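Local coordinates for sulfatase (PDB 6USS), which probably hydrolyses aryl sulfate esters at a calcium-dependent active site, at residues D42-Q47 with Y260-P265; Q81-S86 with G354-P359; G325-P330 with L344-G349. The protein carries 1 engineered substitution. All coordinates share one frame; numbering follows the deposited sequence.

How the interactions relate
The three contacts illustrate how a metal site is assembled from loops that lie far apart in sequence. Their centres are 11 to 12 Å from one another, and calcium sits within interaction 1. Interaction 3 reaches the site through a salt bridge of 2.8 Å between Lys348 NZ and Asp43 OD2. Interaction 2 stands one layer back: the side chain of Glu358 remains about 8 Å from the calcium. Interaction 2 packs on interaction 1 where Trp46 CE2 meets Arg357 CD at 3.3 Å, and joins interaction 3 by a probable hydrogen bond of 3.0 Å between Gly349 N and Ser86 O. Leu344 of interaction 3 in turn touches both Trp46 and Arg357.

Interaction 1: D42-Q47 with Y260-P265; sequences DDMGWQ and YAIHVP. With CA (calcium ion), chain C.
Asp43 OD2 is held by a water molecule and by Lys348 NZ in a salt bridge, and His263 CD2 comes within 2.9 Å of Asp43 OD2 as a plain contact. The water donates to Asp43 OD2 over 2.8 Å and accepts from Val264 N, so it ties the carboxylate to the facing backbone while resting over one face of the imidazole, toward the rim. Asp42 meets the same ring differently. With CG anti to the backbone N (chi1 -164°), its carboxylate runs beside His263, the two planes 7° apart, and brings OD2 to the ring edge, 3.0 Å from His263 CD2, whereas the Asp43 carboxylate is turned 32° from the ring. The imidazole has its rotation fixed by ND1, which donates to Val264 O at 2.7 Å within the ring plane. Asp42 OD2 also forms a salt bridge with Lys165.

The remaining carboxylate oxygens serve the metal: Asp42 OD1 and Asp43 OD1 each bind calcium at 2.3 Å. Asp322, Asn323 and the engineered Cys88 complete the site. Two backbone bonds hold the loops in place. Asp42 N donates to Ala261 O at 2.9 Å, and Ile262 N, which follows a cis peptide, donates to Asp42 O at 2.8 Å. On the apolar part of the contact, Ile262 CD1 packs against CA and CB of Met44.

These loops follow the neighbouring parallel strands 35-41 and 253-258, consistent with the alkaline phosphatase-like fold, in which metal ligands emerge at strand ends. Helix 283-308 lies against the apolar side chains, receiving Ile262 on Tyr288, Leu291 and Ile292, and Met44 on Met295.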
loop_
_atom_site.group_PDB
_atom_site.type_symbol
_atom_site.label_atom_id
_atom_site.label_comp_id
_atom_site.label_asym_id
_atom_site.label_seq_id
_atom_site.Cartn_x
_atom_site.Cartn_y
_atom_site.Cartn_z
ATOM N N ASP A 42 -21.946 2.952 -8.483
ATOM C CA ASP A 42 -22.110 1.628 -9.072
ATOM C C ASP A 42 -23.516 1.442 -9.645
ATOM O O ASP A 42 -24.509 1.726 -8.969
ATOM C CB ASP A 42 -21.840 0.547 -8.029
ATOM C CG ASP A 42 -21.623 -0.792 -8.653
ATOM O OD1 ASP A 42 -21.158 -0.804 -9.813
ATOM O OD2 ASP A 42 -21.910 -1.825 -8.004
ATOM N N ASP A 43 -23.597 0.945 -10.883
ATOM C CA ASP A 43 -24.875 0.576 -11.501
ATOM C C ASP A 43 -25.869 1.736 -11.535
ATOM O O ASP A 43 -27.083 1.520 -11.487
ATOM C CB ASP A 43 -25.525 -0.623 -10.789
ATOM C CG ASP A 43 -24.709 -1.903 -10.912
ATOM O OD1 ASP A 43 -23.758 -1.904 -11.723
ATOM O OD2 ASP A 43 -25.025 -2.894 -10.199
ATOM N N MET A 44 -25.381 2.972 -11.613
ATOM C CA MET A 44 -26.250 4.140 -11.681
ATOM C C MET A 44 -26.573 4.469 -13.144
ATOM O O MET A 44 -25.666 4.586 -13.974
ATOM C CB MET A 44 -25.585 5.327 -10.979
ATOM C CG MET A 44 -26.355 6.642 -11.062
ATOM S SD MET A 44 -25.488 8.065 -10.363
ATOM C CE MET A 44 -26.666 9.386 -10.683
ATOM N N GLY A 45 -27.879 4.626 -13.461
ATOM C CA GLY A 45 -28.287 4.896 -14.826
ATOM C C GLY A 45 -28.200 6.377 -15.229
ATOM O O GLY A 45 -28.128 7.286 -14.402
ATOM N N TRP A 46 -28.231 6.601 -16.547
ATOM C CA TRP A 46 -28.246 7.950 -17.106
ATOM C C TRP A 46 -29.349 8.835 -16.540
ATOM O O TRP A 46 -29.257 10.068 -16.648
ATOM C CB TRP A 46 -28.432 7.873 -18.612
ATOM C CG TRP A 46 -27.942 9.060 -19.396
ATOM C CD1 TRP A 46 -26.697 9.628 -19.342
ATOM C CD2 TRP A 46 -28.671 9.784 -20.402
ATOM N NE1 TRP A 46 -26.612 10.664 -20.248
ATOM C CE2 TRP A 46 -27.811 10.790 -20.900
ATOM C CE3 TRP A 46 -29.969 9.692 -20.913
ATOM C CZ2 TRP A 46 -28.206 11.692 -21.895
ATOM C CZ3 TRP A 46 -30.363 10.591 -21.903
ATOM C CH2 TRP A 46 -29.477 11.572 -22.389
ATOM N N GLN A 47 -30.406 8.252 -15.976
ATOM C CA GLN A 47 -31.540 9.032 -15.499
ATOM C C GLN A 47 -31.826 8.797 -14.023
ATOM O O GLN A 47 -32.915 9.157 -13.554
ATOM C CB GLN A 47 -32.781 8.711 -16.337
ATOM C CG GLN A 47 -32.713 9.207 -17.785
ATOM C CD GLN A 47 -33.107 10.664 -17.908
ATOM O OE1 GLN A 47 -33.796 11.193 -17.042
ATOM N NE2 GLN A 47 -32.693 11.316 -18.998
ATOM N N TYR A 260 -20.429 1.541 -3.100
ATOM C CA TYR A 260 -21.123 0.290 -3.374
ATOM C C TYR A 260 -22.550 0.547 -3.848
ATOM O O TYR A 260 -23.087 -0.242 -4.636
ATOM C CB TYR A 260 -21.114 -0.613 -2.139
ATOM C CG TYR A 260 -19.789 -1.286 -1.928
ATOM C CD1 TYR A 260 -19.445 -2.407 -2.660
ATOM C CD2 TYR A 260 -18.877 -0.794 -1.011
ATOM C CE1 TYR A 260 -18.229 -3.019 -2.491
ATOM C CE2 TYR A 260 -17.643 -1.394 -0.830
ATOM C CZ TYR A 260 -17.322 -2.519 -1.575
ATOM O OH TYR A 260 -16.107 -3.163 -1.408
ATOM N N ALA A 261 -23.173 1.630 -3.374
ATOM C CA ALA A 261 -24.429 2.101 -3.944
ATOM C C ALA A 261 -24.238 2.401 -5.428
ATOM O O ALA A 261 -23.203 2.933 -5.835
ATOM C CB ALA A 261 -24.895 3.352 -3.199
ATOM N N ILE A 262 -25.242 2.087 -6.249
ATOM C CA ILE A 262 -26.578 1.685 -5.827
ATOM C C ILE A 262 -26.870 0.232 -6.211
ATOM O O ILE A 262 -27.947 -0.093 -6.719
ATOM C CB ILE A 262 -27.612 2.634 -6.439
ATOM C CG1 ILE A 262 -27.416 2.705 -7.965
ATOM C CG2 ILE A 262 -27.496 4.011 -5.791
ATOM C CD1 ILE A 262 -28.363 3.670 -8.686
ATOM N N HIS A 263 -25.879 -0.623 -5.965
ATOM C CA HIS A 263 -25.913 -2.037 -6.309
ATOM C C HIS A 263 -27.010 -2.756 -5.526
ATOM O O HIS A 263 -27.440 -2.309 -4.461
ATOM C CB HIS A 263 -24.546 -2.666 -6.006
ATOM C CG HIS A 263 -24.283 -3.944 -6.736
ATOM N ND1 HIS A 263 -24.658 -5.176 -6.239
ATOM C CD2 HIS A 263 -23.687 -4.186 -7.929
ATOM C CE1 HIS A 263 -24.309 -6.120 -7.097
ATOM N NE2 HIS A 263 -23.716 -5.545 -8.130
ATOM N N VAL A 264 -27.460 -3.888 -6.058
ATOM C CA VAL A 264 -28.412 -4.727 -5.331
ATOM C C VAL A 264 -27.679 -5.411 -4.180
ATOM O O VAL A 264 -26.439 -5.507 -4.211
ATOM C CB VAL A 264 -29.101 -5.749 -6.253
ATOM C CG1 VAL A 264 -29.996 -5.024 -7.260
ATOM C CG2 VAL A 264 -28.084 -6.712 -6.926
ATOM N N PRO A 265 -28.386 -5.866 -3.123
ATOM C CA PRO A 265 -29.841 -5.746 -2.932
ATOM C C PRO A 265 -30.227 -4.325 -2.530
ATOM O O PRO A 265 -29.425 -3.639 -1.888
ATOM C CB PRO A 265 -30.115 -6.725 -1.800
ATOM C CG PRO A 265 -28.873 -6.647 -0.968
ATOM C CD PRO A 265 -27.736 -6.478 -1.946
HETATM CA CA CA C . -21.479 -1.885 -11.814
HETATM O O HOH W 1 -21.455 -2.551 -5.042
HETATM O O HOH W 2 -27.303 -3.765 -8.851
#

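Interaction 2: Q81-S86 with G354-P359; sequences QAYASS and GGVREP
Arg357 and Tyr83 form a non-hydrogen-bonded pair where two antiparallel strands, 77-83 and 357-363, join in the central mixed sheet of the sulfatase domain; their CA atoms are 4.8 Å apart. The arginine side chain records the neighbourhood step by step. Its CB is 4.0 Å from CE1 of Tyr83. CG stays near that same ring atom and also comes 3.8 Å from Ala82 O. At chi3 (-77°) the chain bends, placing NE near the Tyr83 hydroxyl. Beyond it, CZ and NH1 meet the aliphatic part of Gln81, with NH1 3.4 Å from Gln81 CG. Gln81 CG and Tyr83 OH both lie over a face of the guanidinium, and the phenol ring is inclined 61° to the guanidinium plane.

The polar ends are satisfied just beyond this pair of segments: Glu353 OE1 forms a salt bridge with Arg357 NH2 and a hydrogen bond with Tyr83 OH, while Arg357 NH1 bonds to Thr80 O. Trp46 adds a cation-pi contact to the same guanidinium. The arginine is thus held by charge, carbonyl and ring together.

Backbone bonds flank the pair. Glu358 N donates to Ala82 O at 2.9 Å, almost straight at 174°, and Ala84 N donates to Val356 O at 3.1 Å. Val356, at the change from helix 353-356 to strand, sets its CG2 against CD1 of Tyr83 at 3.6 Å, while its CG1 turns toward Ser86. Glu358 uses CG to touch the methyl of Ala84. Nearer Gln81, a water takes the place of a direct interstrand bond: it accepts from Ala82 N and donates to Glu358 O over 2.6 Å.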
loop_
_atom_site.group_PDB
_atom_site.type_symbol
_atom_site.label_atom_id
_atom_site.label_comp_id
_atom_site.label_asym_id
_atom_site.label_seq_id
_atom_site.Cartn_x
_atom_site.Cartn_y
_atom_site.Cartn_z
ATOM N N GLN A 81 -22.924 12.527 -23.210
ATOM C CA GLN A 81 -22.683 11.340 -24.032
ATOM C C GLN A 81 -21.403 10.625 -23.577
ATOM O O GLN A 81 -20.490 10.365 -24.354
ATOM C CB GLN A 81 -22.637 11.722 -25.513
ATOM C CG GLN A 81 -23.306 10.709 -26.418
ATOM C CD GLN A 81 -23.457 11.170 -27.885
ATOM O OE1 GLN A 81 -24.245 10.599 -28.643
ATOM N NE2 GLN A 81 -22.709 12.195 -28.273
ATOM N N ALA A 82 -21.340 10.272 -22.290
ATOM C CA ALA A 82 -20.202 9.549 -21.724
ATOM C C ALA A 82 -20.509 8.057 -21.622
ATOM O O ALA A 82 -21.568 7.675 -21.124
ATOM C CB ALA A 82 -19.842 10.102 -20.339
ATOM N N TYR A 83 -19.566 7.213 -22.060
ATOM C CA TYR A 83 -19.766 5.768 -22.123
ATOM C C TYR A 83 -18.817 4.984 -21.214
ATOM O O TYR A 83 -17.643 5.326 -21.052
ATOM C CB TYR A 83 -19.615 5.255 -23.565
ATOM C CG TYR A 83 -20.717 5.759 -24.452
ATOM C CD1 TYR A 83 -22.015 5.280 -24.312
ATOM C CD2 TYR A 83 -20.477 6.750 -25.396
ATOM C CE1 TYR A 83 -23.052 5.765 -25.111
ATOM C CE2 TYR A 83 -21.502 7.235 -26.200
ATOM C CZ TYR A 83 -22.785 6.742 -26.049
ATOM O OH TYR A 83 -23.788 7.236 -26.845
ATOM N N ALA A 84 -19.352 3.914 -20.633
ATOM C CA ALA A 84 -18.615 2.853 -19.958
ATOM C C ALA A 84 -18.921 1.536 -20.674
ATOM O O ALA A 84 -19.527 1.528 -21.745
ATOM C CB ALA A 84 -18.988 2.798 -18.477
ATOM N N SER A 85 -18.496 0.417 -20.088
ATOM C CA SER A 85 -19.044 -0.868 -20.507
ATOM C C SER A 85 -20.312 -1.170 -19.713
ATOM O O SER A 85 -20.684 -0.441 -18.792
ATOM C CB SER A 85 -18.020 -2.005 -20.370
ATOM O OG SER A 85 -16.888 -1.792 -21.207
ATOM N N SER A 86 -20.998 -2.248 -20.088
ATOM C CA SER A 86 -22.308 -2.515 -19.507
ATOM C C SER A 86 -22.234 -3.295 -18.203
ATOM O O SER A 86 -23.279 -3.557 -17.603
ATOM C CB SER A 86 -23.204 -3.247 -20.509
ATOM O OG SER A 86 -22.688 -4.510 -20.855
ATOM N N GLY A 354 -28.915 2.202 -22.717
ATOM C CA GLY A 354 -29.282 2.052 -21.324
ATOM C C GLY A 354 -28.230 1.320 -20.517
ATOM O O GLY A 354 -28.143 1.505 -19.299
ATOM N N GLY A 355 -27.415 0.486 -21.176
ATOM C CA GLY A 355 -26.353 -0.232 -20.501
ATOM C C GLY A 355 -25.030 0.507 -20.409
ATOM O O GLY A 355 -24.188 0.151 -19.580
ATOM N N VAL A 356 -24.817 1.527 -21.243
ATOM C CA VAL A 356 -23.484 2.109 -21.388
ATOM C C VAL A 356 -23.447 3.631 -21.272
ATOM O O VAL A 356 -22.367 4.193 -21.010
ATOM C CB VAL A 356 -22.833 1.662 -22.718
ATOM C CG1 VAL A 356 -22.580 0.166 -22.706
ATOM C CG2 VAL A 356 -23.697 2.070 -23.914
ATOM N N ARG A 357 -24.545 4.375 -21.437
ATOM C CA ARG A 357 -24.493 5.827 -21.295
ATOM C C ARG A 357 -24.633 6.211 -19.822
ATOM O O ARG A 357 -25.661 5.932 -19.202
ATOM C CB ARG A 357 -25.568 6.506 -22.139
ATOM C CG ARG A 357 -25.121 7.899 -22.573
ATOM C CD ARG A 357 -26.263 8.783 -23.037
ATOM N NE ARG A 357 -26.689 8.438 -24.381
ATOM C CZ ARG A 357 -26.782 9.307 -25.384
ATOM N NH1 ARG A 357 -26.473 10.585 -25.183
ATOM N NH2 ARG A 357 -27.186 8.895 -26.588
ATOM N N GLU A 358 -23.593 6.890 -19.268
ATOM C CA GLU A 358 -23.408 7.174 -17.848
ATOM C C GLU A 358 -23.512 8.665 -17.533
ATOM O O GLU A 358 -23.127 9.507 -18.343
ATOM C CB GLU A 358 -22.033 6.672 -17.384
ATOM C CG GLU A 358 -21.785 5.204 -17.646
ATOM C CD GLU A 358 -22.964 4.362 -17.205
ATOM O OE1 GLU A 358 -23.478 3.591 -18.044
ATOM O OE2 GLU A 358 -23.383 4.497 -16.027
ATOM N N PRO A 359 -23.995 9.023 -16.348
ATOM C CA PRO A 359 -23.965 10.436 -15.936
ATOM C C PRO A 359 -22.559 10.850 -15.531
ATOM O O PRO A 359 -21.912 10.171 -14.728
ATOM C CB PRO A 359 -24.921 10.476 -14.742
ATOM C CG PRO A 359 -24.854 9.063 -14.183
ATOM C CD PRO A 359 -24.731 8.176 -15.395
HETATM O O HOH W 3 -23.727 10.829 -20.504
#

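Interaction 3: G325-P330 with L344-G349; sequences GLSSEP and LNSGKG
Ser327 and Lys348 both direct CB toward the opposing loop, yet their side chains do different work. Ser327 OG, set between its backbone N and carbonyl carbon (chi1 47°), ends 3.0 Å from Gly347 N at an angle too poor for a hydrogen bond. Its polar link is a water, 2.8 Å from Ser327 OG, that donates to Ser346 OG; the latter hydroxyl also bonds to Pro436 O. Lys348 lays CB 3.6 Å from Gly325 O and then runs fully extended out of the contact to its salt bridge with Asp43, beside the calcium.

The backbone joins the loops directly. Lys348 N donates to Gly325 O at 2.8 Å along a nearly straight line (170°), although the nitrogen stands 42° out of the carbonyl plane. Asn341 ND2 grips the same oxygen. Gly347 fits closely here, since Ser327 OG and Gly325 O occupy the space where a side chain would begin.

Both segments belong to the long connection between strand 315-321 and helix 353-356, and Gly349 ties its far end to Ser86, just ahead of helix 88-97.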
loop_
_atom_site.group_PDB
_atom_site.type_symbol
_atom_site.label_atom_id
_atom_site.label_comp_id
_atom_site.label_asym_id
_atom_site.label_seq_id
_atom_site.Cartn_x
_atom_site.Cartn_y
_atom_site.Cartn_z
ATOM N N GLY A 325 -28.255 1.408 -15.129
ATOM C CA GLY A 325 -29.049 0.875 -14.039
ATOM C C GLY A 325 -29.582 -0.508 -14.359
ATOM O O GLY A 325 -29.762 -0.881 -15.519
ATOM N N LEU A 326 -29.818 -1.288 -13.309
ATOM C CA LEU A 326 -30.367 -2.631 -13.476
ATOM C C LEU A 326 -31.827 -2.552 -13.913
ATOM O O LEU A 326 -32.683 -2.071 -13.166
ATOM C CB LEU A 326 -30.235 -3.418 -12.175
ATOM C CG LEU A 326 -30.798 -4.832 -12.141
ATOM C CD1 LEU A 326 -29.991 -5.722 -13.037
ATOM C CD2 LEU A 326 -30.770 -5.357 -10.725
ATOM N N SER A 327 -32.110 -3.014 -15.131
ATOM C CA SER A 327 -33.468 -3.004 -15.664
ATOM C C SER A 327 -33.939 -4.392 -16.085
ATOM O O SER A 327 -34.957 -4.500 -16.781
ATOM C CB SER A 327 -33.575 -2.035 -16.844
ATOM O OG SER A 327 -32.501 -2.230 -17.736
ATOM N N SER A 328 -33.245 -5.448 -15.651
ATOM C CA SER A 328 -33.532 -6.834 -16.006
ATOM C C SER A 328 -34.444 -7.538 -15.016
ATOM O O SER A 328 -34.932 -8.630 -15.326
ATOM C CB SER A 328 -32.255 -7.677 -16.031
ATOM O OG SER A 328 -31.161 -6.984 -16.566
ATOM N N GLU A 329 -34.631 -6.987 -13.820
ATOM C CA GLU A 329 -35.120 -7.779 -12.697
ATOM C C GLU A 329 -36.357 -7.164 -12.058
ATOM O O GLU A 329 -36.244 -6.151 -11.339
ATOM C CB GLU A 329 -34.001 -7.954 -11.673
ATOM C CG GLU A 329 -32.874 -8.817 -12.208
ATOM C CD GLU A 329 -31.888 -9.262 -11.141
ATOM O OE1 GLU A 329 -31.940 -8.699 -10.022
ATOM O OE2 GLU A 329 -31.061 -10.170 -11.428
ATOM N N PRO A 330 -37.546 -7.746 -12.262
ATOM C CA PRO A 330 -38.769 -7.126 -11.726
ATOM C C PRO A 330 -38.893 -7.234 -10.218
ATOM O O PRO A 330 -39.667 -6.479 -9.622
ATOM C CB PRO A 330 -39.896 -7.896 -12.432
ATOM C CG PRO A 330 -39.216 -8.781 -13.467
ATOM C CD PRO A 330 -37.827 -8.989 -12.999
ATOM N N LEU A 344 -33.527 5.840 -22.513
ATOM C CA LEU A 344 -32.574 4.898 -23.086
ATOM C C LEU A 344 -33.149 3.484 -23.071
ATOM O O LEU A 344 -33.972 3.144 -22.217
ATOM C CB LEU A 344 -31.247 4.933 -22.329
ATOM C CG LEU A 344 -30.627 6.314 -22.184
ATOM C CD1 LEU A 344 -29.256 6.183 -21.560
ATOM C CD2 LEU A 344 -30.556 6.989 -23.546
ATOM N N ASN A 345 -32.701 2.657 -24.024
ATOM C CA ASN A 345 -33.176 1.281 -24.140
ATOM C C ASN A 345 -32.459 0.356 -23.149
ATOM O O ASN A 345 -31.224 0.300 -23.114
ATOM C CB ASN A 345 -32.976 0.781 -25.573
ATOM C CG ASN A 345 -33.906 -0.380 -25.932
ATOM O OD1 ASN A 345 -34.254 -1.203 -25.089
ATOM N ND2 ASN A 345 -34.286 -0.457 -27.209
ATOM N N SER A 346 -33.239 -0.363 -22.349
ATOM C CA SER A 346 -32.739 -1.459 -21.519
ATOM C C SER A 346 -31.773 -0.877 -20.465
ATOM O O SER A 346 -31.972 0.238 -19.953
ATOM C CB SER A 346 -32.164 -2.547 -22.426
ATOM O OG SER A 346 -31.611 -3.621 -21.691
ATOM N N GLY A 347 -30.721 -1.614 -20.102
ATOM C CA GLY A 347 -29.871 -1.186 -19.014
ATOM C C GLY A 347 -28.694 -2.103 -18.793
ATOM O O GLY A 347 -28.158 -2.666 -19.754
ATOM N N LYS A 348 -28.317 -2.285 -17.527
ATOM C CA LYS A 348 -27.115 -3.037 -17.180
ATOM C C LYS A 348 -27.062 -4.361 -17.930
ATOM O O LYS A 348 -28.055 -5.086 -17.991
ATOM C CB LYS A 348 -27.057 -3.284 -15.671
ATOM C CG LYS A 348 -25.848 -4.125 -15.270
ATOM C CD LYS A 348 -25.680 -4.180 -13.793
ATOM C CE LYS A 348 -24.353 -4.850 -13.453
ATOM N NZ LYS A 348 -24.115 -4.856 -12.003
ATOM N N GLY A 349 -25.897 -4.655 -18.523
ATOM C CA GLY A 349 -25.701 -5.851 -19.310
ATOM C C GLY A 349 -26.000 -5.701 -20.789
ATOM O O GLY A 349 -25.618 -6.578 -21.572
HETATM O O HOH W 4 -32.659 -4.525 -19.270
#